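Local coordinates for Non-ribosomal peptide synthetase (Methanobrevibacter ruminantium, PDB 6VTJ), which probably carries a peptide on a 4'-phosphopantetheine arm and releases it by reduction, through its joined carrier and reductase domains, at residues I54-L57 / S62-Y65; N107-E112 / A306-L311; R280-E285 / L298-V303. All blocks are in the same frame, centred on the assembly; numbering follows the deposited sequence.

Contact 1 of 3, residues I54-L57 / S62-Y65; sequences IELL and SVRY
Leu56 and Leu57 at the end of helix 46-58 close over Val63 in the small helical bundle of a peptide carrier domain, where a short turn leads on to helix 65-70. Helix 46-58 begins at Ser46, which lies in the 4'-phosphopantetheine pocket, so the touching leucines lie at the helix end remote from Ser46, while the loop segment leads back to the pocket through Tyr65. No hydrogen bond joins the two segments.

The apolar contacts centre on one methyl of Val63. Its CG2 approaches Leu56 CB at 3.7 Å and Leu57 CD2 at 4.1 Å, so that a single branch is shared by two neighbouring residues of the helix. The Leu56 and Val63 side chains meet at about a right angle, and Leu56 CD1 also lies 4.1 Å from Val63 CG2. Valine suits this place because the branch at CB sets CG2 close to the backbone and facing the helix, so a short side chain serves two leucines; Ile53 of the same helix also packs on it. Leu56 reaches on to Ile20 and Ile23 of helix 15-28, while Leu57 packs on Ile434 of helix 431-435.

Tyr65 touches the phosphopantetheine and hydrogen-bonds through OH to Ser46 O, which ties the loop's end back to the helix start.

A second kind of contact sets a leucine methyl against backbone. With its CG beside the backbone N (chi1 -65°), Leu57 brings CD2 to 3.5 Å from Val63 O and 3.9 Å from Val63 N, a buried amide that has no hydrogen-bond partner in the model.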
loop_
_atom_site.group_PDB
_atom_site.type_symbol
_atom_site.label_atom_id
_atom_site.label_comp_id
_atom_site.label_asym_id
_atom_site.label_seq_id
_atom_site.Cartn_x
_atom_site.Cartn_y
_atom_site.Cartn_z
ATOM N N ILE A 54 3.648 -22.931 4.312
ATOM C CA ILE A 54 4.289 -23.513 5.486
ATOM C C ILE A 54 4.346 -25.031 5.361
ATOM O O ILE A 54 5.370 -25.652 5.658
ATOM C CB ILE A 54 3.560 -23.070 6.767
ATOM C CG1 ILE A 54 3.721 -21.563 6.967
ATOM C CG2 ILE A 54 4.081 -23.843 7.992
ATOM C CD1 ILE A 54 2.738 -20.973 7.948
ATOM N N GLU A 55 3.262 -25.648 4.882
ATOM C CA GLU A 55 3.249 -27.101 4.743
ATOM C C GLU A 55 4.263 -27.573 3.707
ATOM O O GLU A 55 4.963 -28.565 3.933
ATOM C CB GLU A 55 1.850 -27.589 4.377
ATOM C CG GLU A 55 0.947 -27.767 5.566
ATOM C CD GLU A 55 1.548 -28.675 6.640
ATOM O OE1 GLU A 55 2.203 -29.680 6.281
ATOM O OE2 GLU A 55 1.368 -28.371 7.843
ATOM N N LEU A 56 4.363 -26.875 2.570
ATOM C CA LEU A 56 5.378 -27.240 1.579
ATOM C C LEU A 56 6.795 -27.056 2.117
ATOM O O LEU A 56 7.701 -27.813 1.743
ATOM C CB LEU A 56 5.203 -26.425 0.300
ATOM C CG LEU A 56 3.947 -26.708 -0.518
ATOM C CD1 LEU A 56 3.622 -25.544 -1.440
ATOM C CD2 LEU A 56 4.106 -28.020 -1.297
ATOM N N LEU A 57 7.016 -26.044 2.970
ATOM C CA LEU A 57 8.335 -25.852 3.570
ATOM C C LEU A 57 8.634 -26.946 4.586
ATOM O O LEU A 57 9.787 -27.371 4.731
ATOM C CB LEU A 57 8.429 -24.476 4.237
ATOM C CG LEU A 57 8.360 -23.169 3.422
ATOM C CD1 LEU A 57 8.284 -21.961 4.366
ATOM C CD2 LEU A 57 9.536 -23.027 2.445
ATOM N N SER A 62 11.407 -25.685 -1.423
ATOM C CA SER A 62 11.777 -24.269 -1.405
ATOM C C SER A 62 10.724 -23.500 -2.195
ATOM O O SER A 62 10.696 -23.547 -3.424
ATOM C CB SER A 62 13.179 -24.051 -1.961
ATOM O OG SER A 62 14.151 -24.407 -0.990
ATOM N N VAL A 63 9.834 -22.816 -1.475
ATOM C CA VAL A 63 8.775 -22.017 -2.077
ATOM C C VAL A 63 8.628 -20.742 -1.269
ATOM O O VAL A 63 9.032 -20.658 -0.108
ATOM C CB VAL A 63 7.402 -22.730 -2.128
ATOM C CG1 VAL A 63 7.326 -23.667 -3.294
ATOM C CG2 VAL A 63 7.098 -23.441 -0.810
ATOM N N ARG A 64 8.020 -19.746 -1.894
ATOM C CA ARG A 64 7.626 -18.557 -1.168
ATOM C C ARG A 64 6.196 -18.210 -1.553
ATOM O O ARG A 64 5.610 -18.798 -2.467
ATOM C CB ARG A 64 8.587 -17.390 -1.434
ATOM C CG ARG A 64 8.637 -16.942 -2.884
ATOM C CD ARG A 64 9.472 -15.669 -3.042
ATOM N NE ARG A 64 10.909 -15.931 -2.980
ATOM C CZ ARG A 64 11.720 -15.420 -2.062
ATOM N NH1 ARG A 64 11.236 -14.616 -1.128
ATOM N NH2 ARG A 64 13.017 -15.706 -2.081
ATOM N N TYR A 65 5.654 -17.231 -0.830
ATOM C CA TYR A 65 4.239 -16.885 -0.914
ATOM C C TYR A 65 3.796 -16.551 -2.338
ATOM O O TYR A 65 2.709 -16.959 -2.759
ATOM C CB TYR A 65 3.975 -15.714 0.033
ATOM C CG TYR A 65 2.534 -15.414 0.362
ATOM C CD1 TYR A 65 1.665 -16.402 0.790
ATOM C CD2 TYR A 65 2.058 -14.114 0.292
ATOM C CE1 TYR A 65 0.341 -16.101 1.111
ATOM C CE2 TYR A 65 0.753 -13.800 0.616
ATOM C CZ TYR A 65 -0.103 -14.783 1.024
ATOM O OH TYR A 65 -1.402 -14.439 1.331
#

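Contact 2 of 3, residues N107-E112 / A306-L311; sequences NELLQE and AATKGL
Leu109 reaches Ala307 and Thr308 because its CG stands beside the backbone N, anti to the carbonyl carbon (chi1 -84°), and an extended second torsion (chi2 -162°) carries CD1 outward from helix 104-111. The same methyl serves both partners. Leu109 CD1 lies 3.6 Å from Ala307 CB, and it is also 3.8 Å from Thr308 N. Thr308 adds its own methyl, CG2 being 4.0 Å from Leu109 CD1.

Alanine is small enough for a leucine tip to rest close to the last turn of helix 291-308. Threonine offers both a methyl and a hydroxyl: turning CG2 beside the backbone N faces it to Leu109, while OG1 hydrogen-bonds to Gln305 O one turn back. The hydroxyl is thus satisfied within its own helix and does not need a partner from Leu109. The Thr308 side chain also touches Glu105 and Ile106 of helix 104-111. Leu109 also touches Arg384, whose NH1 forms a salt bridge with Glu112 OE1.

Just past the touching residues the second helix is closed by its backbone. Gly310 N bonds to Ala307 O at 2.8 Å and Leu311 N to Ala306 O at 3.0 Å, with Gly310 at a positive phi of 114° that glycine adopts easily. Leu311 then turns in against Leu242 and Ala245 of helix 229-246, and the chain enters strand 313-322. This is a Schellman motif ending the helix of a beta-alpha-beta crossover in a Rossmann-type fold, with the short helix 104-111 packed on its last turn.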
loop_
_atom_site.group_PDB
_atom_site.type_symbol
_atom_site.label_atom_id
_atom_site.label_comp_id
_atom_site.label_asym_id
_atom_site.label_seq_id
_atom_site.Cartn_x
_atom_site.Cartn_y
_atom_site.Cartn_z
ATOM N N ASN A 107 8.878 12.561 -18.833
ATOM C CA ASN A 107 10.190 12.843 -18.250
ATOM C C ASN A 107 10.524 14.329 -18.328
ATOM O O ASN A 107 11.128 14.900 -17.401
ATOM C CB ASN A 107 11.262 12.006 -18.955
ATOM C CG ASN A 107 11.269 10.564 -18.486
ATOM O OD1 ASN A 107 10.794 10.279 -17.388
ATOM N ND2 ASN A 107 11.813 9.645 -19.302
ATOM N N GLU A 108 10.124 14.977 -19.426
ATOM C CA GLU A 108 10.302 16.419 -19.541
ATOM C C GLU A 108 9.524 17.155 -18.455
ATOM O O GLU A 108 10.028 18.120 -17.863
ATOM C CB GLU A 108 9.874 16.892 -20.932
ATOM C CG GLU A 108 11.032 17.066 -21.908
ATOM N N LEU A 109 8.288 16.729 -18.190
ATOM C CA LEU A 109 7.530 17.359 -17.112
ATOM C C LEU A 109 8.202 17.112 -15.767
ATOM O O LEU A 109 8.323 18.024 -14.941
ATOM C CB LEU A 109 6.098 16.825 -17.077
ATOM C CG LEU A 109 5.005 17.407 -17.962
ATOM C CD1 LEU A 109 3.650 17.010 -17.394
ATOM C CD2 LEU A 109 5.124 18.919 -18.099
ATOM N N LEU A 110 8.641 15.874 -15.538
ATOM C CA LEU A 110 9.314 15.527 -14.293
ATOM C C LEU A 110 10.516 16.432 -14.050
ATOM O O LEU A 110 10.793 16.811 -12.903
ATOM C CB LEU A 110 9.726 14.048 -14.316
ATOM C CG LEU A 110 8.552 13.072 -14.206
ATOM C CD1 LEU A 110 8.969 11.593 -14.270
ATOM C CD2 LEU A 110 7.740 13.362 -12.937
ATOM N N GLN A 111 11.228 16.815 -15.123
ATOM C CA GLN A 111 12.383 17.697 -14.957
ATOM C C GLN A 111 12.005 19.069 -14.401
ATOM O O GLN A 111 12.861 19.743 -13.824
ATOM C CB GLN A 111 13.141 17.867 -16.278
ATOM C CG GLN A 111 13.997 16.668 -16.663
ATOM C CD GLN A 111 14.482 15.881 -15.448
ATOM O OE1 GLN A 111 15.302 16.363 -14.652
ATOM N NE2 GLN A 111 13.972 14.658 -15.298
ATOM N N GLU A 112 10.749 19.477 -14.518
ATOM C CA GLU A 112 10.314 20.729 -13.927
ATOM C C GLU A 112 10.079 20.628 -12.422
ATOM O O GLU A 112 9.842 21.662 -11.791
ATOM C CB GLU A 112 9.032 21.218 -14.616
ATOM C CG GLU A 112 9.091 21.192 -16.142
ATOM C CD GLU A 112 7.811 21.710 -16.788
ATOM O OE1 GLU A 112 6.854 22.034 -16.053
ATOM O OE2 GLU A 112 7.757 21.796 -18.037
ATOM N N ALA A 306 -2.054 12.593 -18.528
ATOM C CA ALA A 306 -3.058 13.661 -18.519
ATOM C C ALA A 306 -2.415 15.019 -18.261
ATOM O O ALA A 306 -2.868 16.041 -18.796
ATOM C CB ALA A 306 -4.128 13.396 -17.465
ATOM N N ALA A 307 -1.372 15.047 -17.423
ATOM C CA ALA A 307 -0.646 16.298 -17.209
ATOM C C ALA A 307 0.020 16.782 -18.489
ATOM O O ALA A 307 0.052 17.986 -18.755
ATOM C CB ALA A 307 0.397 16.135 -16.108
ATOM N N THR A 308 0.579 15.861 -19.287
ATOM C CA THR A 308 1.178 16.271 -20.558
ATOM C C THR A 308 0.131 16.828 -21.494
ATOM O O THR A 308 0.477 17.526 -22.446
ATOM C CB THR A 308 1.900 15.132 -21.290
ATOM O OG1 THR A 308 0.942 14.208 -21.831
ATOM C CG2 THR A 308 2.861 14.406 -20.381
ATOM N N LYS A 309 -1.135 16.519 -21.257
ATOM C CA LYS A 309 -2.195 17.157 -22.027
ATOM C C LYS A 309 -2.759 18.408 -21.358
ATOM O O LYS A 309 -3.656 19.037 -21.916
ATOM C CB LYS A 309 -3.335 16.168 -22.302
ATOM C CG LYS A 309 -2.950 14.988 -23.177
ATOM C CD LYS A 309 -2.170 15.446 -24.407
ATOM N N GLY A 310 -2.273 18.790 -20.183
ATOM C CA GLY A 310 -2.674 20.054 -19.589
ATOM C C GLY A 310 -3.466 19.947 -18.303
ATOM O O GLY A 310 -3.801 20.989 -17.721
ATOM N N LEU A 311 -3.798 18.757 -17.835
ATOM C CA LEU A 311 -4.434 18.613 -16.522
ATOM C C LEU A 311 -3.446 18.968 -15.410
ATOM O O LEU A 311 -2.328 18.449 -15.392
ATOM C CB LEU A 311 -4.932 17.177 -16.330
ATOM C CG LEU A 311 -5.884 16.958 -15.153
ATOM C CD1 LEU A 311 -7.167 17.775 -15.335
ATOM C CD2 LEU A 311 -6.198 15.481 -14.976
#

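Contact 3 of 3, residues R280-E285 / L298-V303; sequences RTLYYE and LAERAV
In the long connection between strand 252-258 and helix 291-308, Leu282 drops its isobutyl group onto Glu300 and Arg301. A first torsion of 175° turns CG away from the backbone N and sends the branch from the loop to the helix surface. Leu282 CD1 comes within 3.6 Å of Glu300 OE1 and 4.1 Å of Glu300 CB, the two side chains running past each other in opposite directions. The second methyl, Leu282 CD2, lies more loosely at 4.4 Å from Arg301 CB.

Strand, loop and helix together form the first half of a beta-alpha-beta crossover of the Rossmann-type sheet, completed by strand 313-322. Buried Glu300 suits this place because both oxygens are engaged: OE1 makes a salt bridge to Arg317 NH2 and OE2 a hydrogen bond to Ser257 OG, so it joins the strands on both sides of its helix in sequence. The Arg317 NH2 group also hydrogen-bonds to Thr281 O, which anchors the loop beside Leu282. Ile106 and Leu110 of helix 104-111 pack on Leu282 as well. Arg301 carries its charge away from the leucine: NH1 hydrogen-bonds to Tyr103 OH and Ile97 O, and Leu298 CD2 sits 3.9 Å above one face of the guanidinium, toward its rim.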
loop_
_atom_site.group_PDB
_atom_site.type_symbol
_atom_site.label_atom_id
_atom_site.label_comp_id
_atom_site.label_asym_id
_atom_site.label_seq_id
_atom_site.Cartn_x
_atom_site.Cartn_y
_atom_site.Cartn_z
ATOM N N ARG A 280 11.795 13.092 -9.286
ATOM C CA ARG A 280 11.822 13.303 -10.728
ATOM C C ARG A 280 11.949 11.992 -11.500
ATOM O O ARG A 280 12.257 12.006 -12.695
ATOM C CB ARG A 280 12.951 14.272 -11.085
ATOM C CG ARG A 280 12.647 15.707 -10.605
ATOM C CD ARG A 280 13.785 16.687 -10.939
ATOM N NE ARG A 280 14.987 16.364 -10.181
ATOM C CZ ARG A 280 15.223 16.805 -8.946
ATOM N NH1 ARG A 280 14.347 17.606 -8.341
ATOM N NH2 ARG A 280 16.336 16.448 -8.316
ATOM N N THR A 281 11.685 10.861 -10.849
ATOM C CA THR A 281 11.844 9.544 -11.442
ATOM C C THR A 281 10.489 8.859 -11.596
ATOM O O THR A 281 9.704 8.794 -10.642
ATOM C CB THR A 281 12.765 8.674 -10.575
ATOM O OG1 THR A 281 13.982 9.379 -10.284
ATOM C CG2 THR A 281 13.087 7.377 -11.289
ATOM N N LEU A 282 10.221 8.324 -12.789
ATOM C CA LEU A 282 9.099 7.405 -12.935
ATOM C C LEU A 282 9.608 6.045 -13.383
ATOM O O LEU A 282 9.715 5.130 -12.567
ATOM C CB LEU A 282 8.049 7.937 -13.916
ATOM C CG LEU A 282 6.854 7.034 -14.261
ATOM C CD1 LEU A 282 6.069 6.640 -13.062
ATOM C CD2 LEU A 282 5.954 7.755 -15.219
ATOM N N TYR A 283 9.945 5.902 -14.662
ATOM C CA TYR A 283 10.272 4.611 -15.246
ATOM C C TYR A 283 11.755 4.506 -15.567
ATOM O O TYR A 283 12.303 5.358 -16.271
ATOM C CB TYR A 283 9.467 4.381 -16.518
ATOM C CG TYR A 283 9.688 3.009 -17.093
ATOM C CD1 TYR A 283 9.370 1.888 -16.355
ATOM C CD2 TYR A 283 10.231 2.832 -18.366
ATOM C CE1 TYR A 283 9.553 0.618 -16.857
ATOM C CE2 TYR A 283 10.422 1.546 -18.895
ATOM C CZ TYR A 283 10.076 0.444 -18.128
ATOM O OH TYR A 283 10.250 -0.850 -18.590
ATOM N N TYR A 284 12.384 3.428 -15.095
ATOM C CA TYR A 284 13.760 3.109 -15.466
ATOM C C TYR A 284 13.963 1.590 -15.568
ATOM O O TYR A 284 15.039 1.082 -15.235
ATOM C CB TYR A 284 14.748 3.740 -14.465
ATOM C CG TYR A 284 14.495 3.341 -13.026
ATOM C CD1 TYR A 284 13.455 3.916 -12.292
ATOM C CD2 TYR A 284 15.281 2.374 -12.403
ATOM C CE1 TYR A 284 13.212 3.536 -10.974
ATOM C CE2 TYR A 284 15.055 2.004 -11.102
ATOM C CZ TYR A 284 14.020 2.582 -10.388
ATOM O OH TYR A 284 13.787 2.189 -9.086
ATOM N N GLU A 285 12.930 0.859 -15.996
ATOM C CA GLU A 285 12.947 -0.609 -16.074
ATOM C C GLU A 285 13.283 -1.258 -14.731
ATOM O O GLU A 285 14.078 -2.201 -14.646
ATOM C CB GLU A 285 13.894 -1.094 -17.175
ATOM C CG GLU A 285 13.163 -1.223 -18.492
ATOM C CD GLU A 285 14.053 -1.575 -19.663
ATOM O OE1 GLU A 285 14.661 -2.668 -19.638
ATOM O OE2 GLU A 285 14.131 -0.746 -20.608
ATOM N N LEU A 298 1.125 2.072 -13.121
ATOM C CA LEU A 298 0.294 2.384 -14.286
ATOM C C LEU A 298 -0.615 3.570 -13.994
ATOM O O LEU A 298 -0.858 4.417 -14.866
ATOM C CB LEU A 298 -0.529 1.151 -14.689
ATOM C CG LEU A 298 0.266 -0.050 -15.235
ATOM C CD1 LEU A 298 -0.633 -1.273 -15.463
ATOM C CD2 LEU A 298 1.004 0.330 -16.527
ATOM N N ALA A 299 -1.106 3.665 -12.761
ATOM C CA ALA A 299 -1.886 4.835 -12.385
ATOM C C ALA A 299 -1.052 6.118 -12.450
ATOM O O ALA A 299 -1.515 7.143 -12.969
ATOM C CB ALA A 299 -2.467 4.617 -10.997
ATOM N N GLU A 300 0.182 6.079 -11.934
ATOM C CA GLU A 300 1.054 7.249 -11.991
ATOM C C GLU A 300 1.267 7.684 -13.428
ATOM O O GLU A 300 1.226 8.878 -13.743
ATOM C CB GLU A 300 2.403 6.952 -11.324
ATOM C CG GLU A 300 2.394 7.034 -9.785
ATOM C CD GLU A 300 3.787 7.132 -9.161
ATOM O OE1 GLU A 300 4.743 7.505 -9.869
ATOM O OE2 GLU A 300 3.924 6.859 -7.945
ATOM N N ARG A 301 1.536 6.722 -14.310
ATOM C CA ARG A 301 1.754 7.054 -15.717
ATOM C C ARG A 301 0.509 7.668 -16.349
ATOM O O ARG A 301 0.615 8.604 -17.146
ATOM C CB ARG A 301 2.179 5.813 -16.491
ATOM C CG ARG A 301 2.660 6.101 -17.903
ATOM C CD ARG A 301 3.147 4.815 -18.554
ATOM N NE ARG A 301 2.033 3.972 -18.963
ATOM C CZ ARG A 301 2.160 2.814 -19.603
ATOM N NH1 ARG A 301 3.364 2.332 -19.901
ATOM N NH2 ARG A 301 1.072 2.133 -19.939
ATOM N N ALA A 302 -0.682 7.166 -16.007
ATOM C CA ALA A 302 -1.899 7.797 -16.518
ATOM C C ALA A 302 -2.029 9.240 -16.029
ATOM O O ALA A 302 -2.426 10.147 -16.793
ATOM C CB ALA A 302 -3.122 6.980 -16.113
ATOM N N VAL A 303 -1.704 9.472 -14.754
ATOM C CA VAL A 303 -1.846 10.808 -14.187
ATOM C C VAL A 303 -0.902 11.777 -14.894
ATOM O O VAL A 303 -1.303 12.865 -15.333
ATOM C CB VAL A 303 -1.598 10.769 -12.669
ATOM C CG1 VAL A 303 -1.480 12.182 -12.123
ATOM C CG2 VAL A 303 -2.703 9.991 -11.949
#

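Contact 1 belongs to the carrier domain; contact 3 lies in the reductase, and contact 2 joins its helix 291-308 to helix 104-111. The centre of contact 1 is about 44 Å from that of contact 2 and 33 Å from that of contact 3. Contacts 2 and 3 share helix 291-308, their centres 11 Å apart, and meet where Leu110 CD1 lies 3.8 Å from Leu282 CB. Contacts 1 and 3 are buried, whereas contact 2 is partly buried at a helix end. Contacts 1 and 2 rest on aliphatic groups against methyls and backbone, but contact 3 sets a leucine against a carboxylate held by Ser257 and Arg317, the salt bridge probably offsetting its charge.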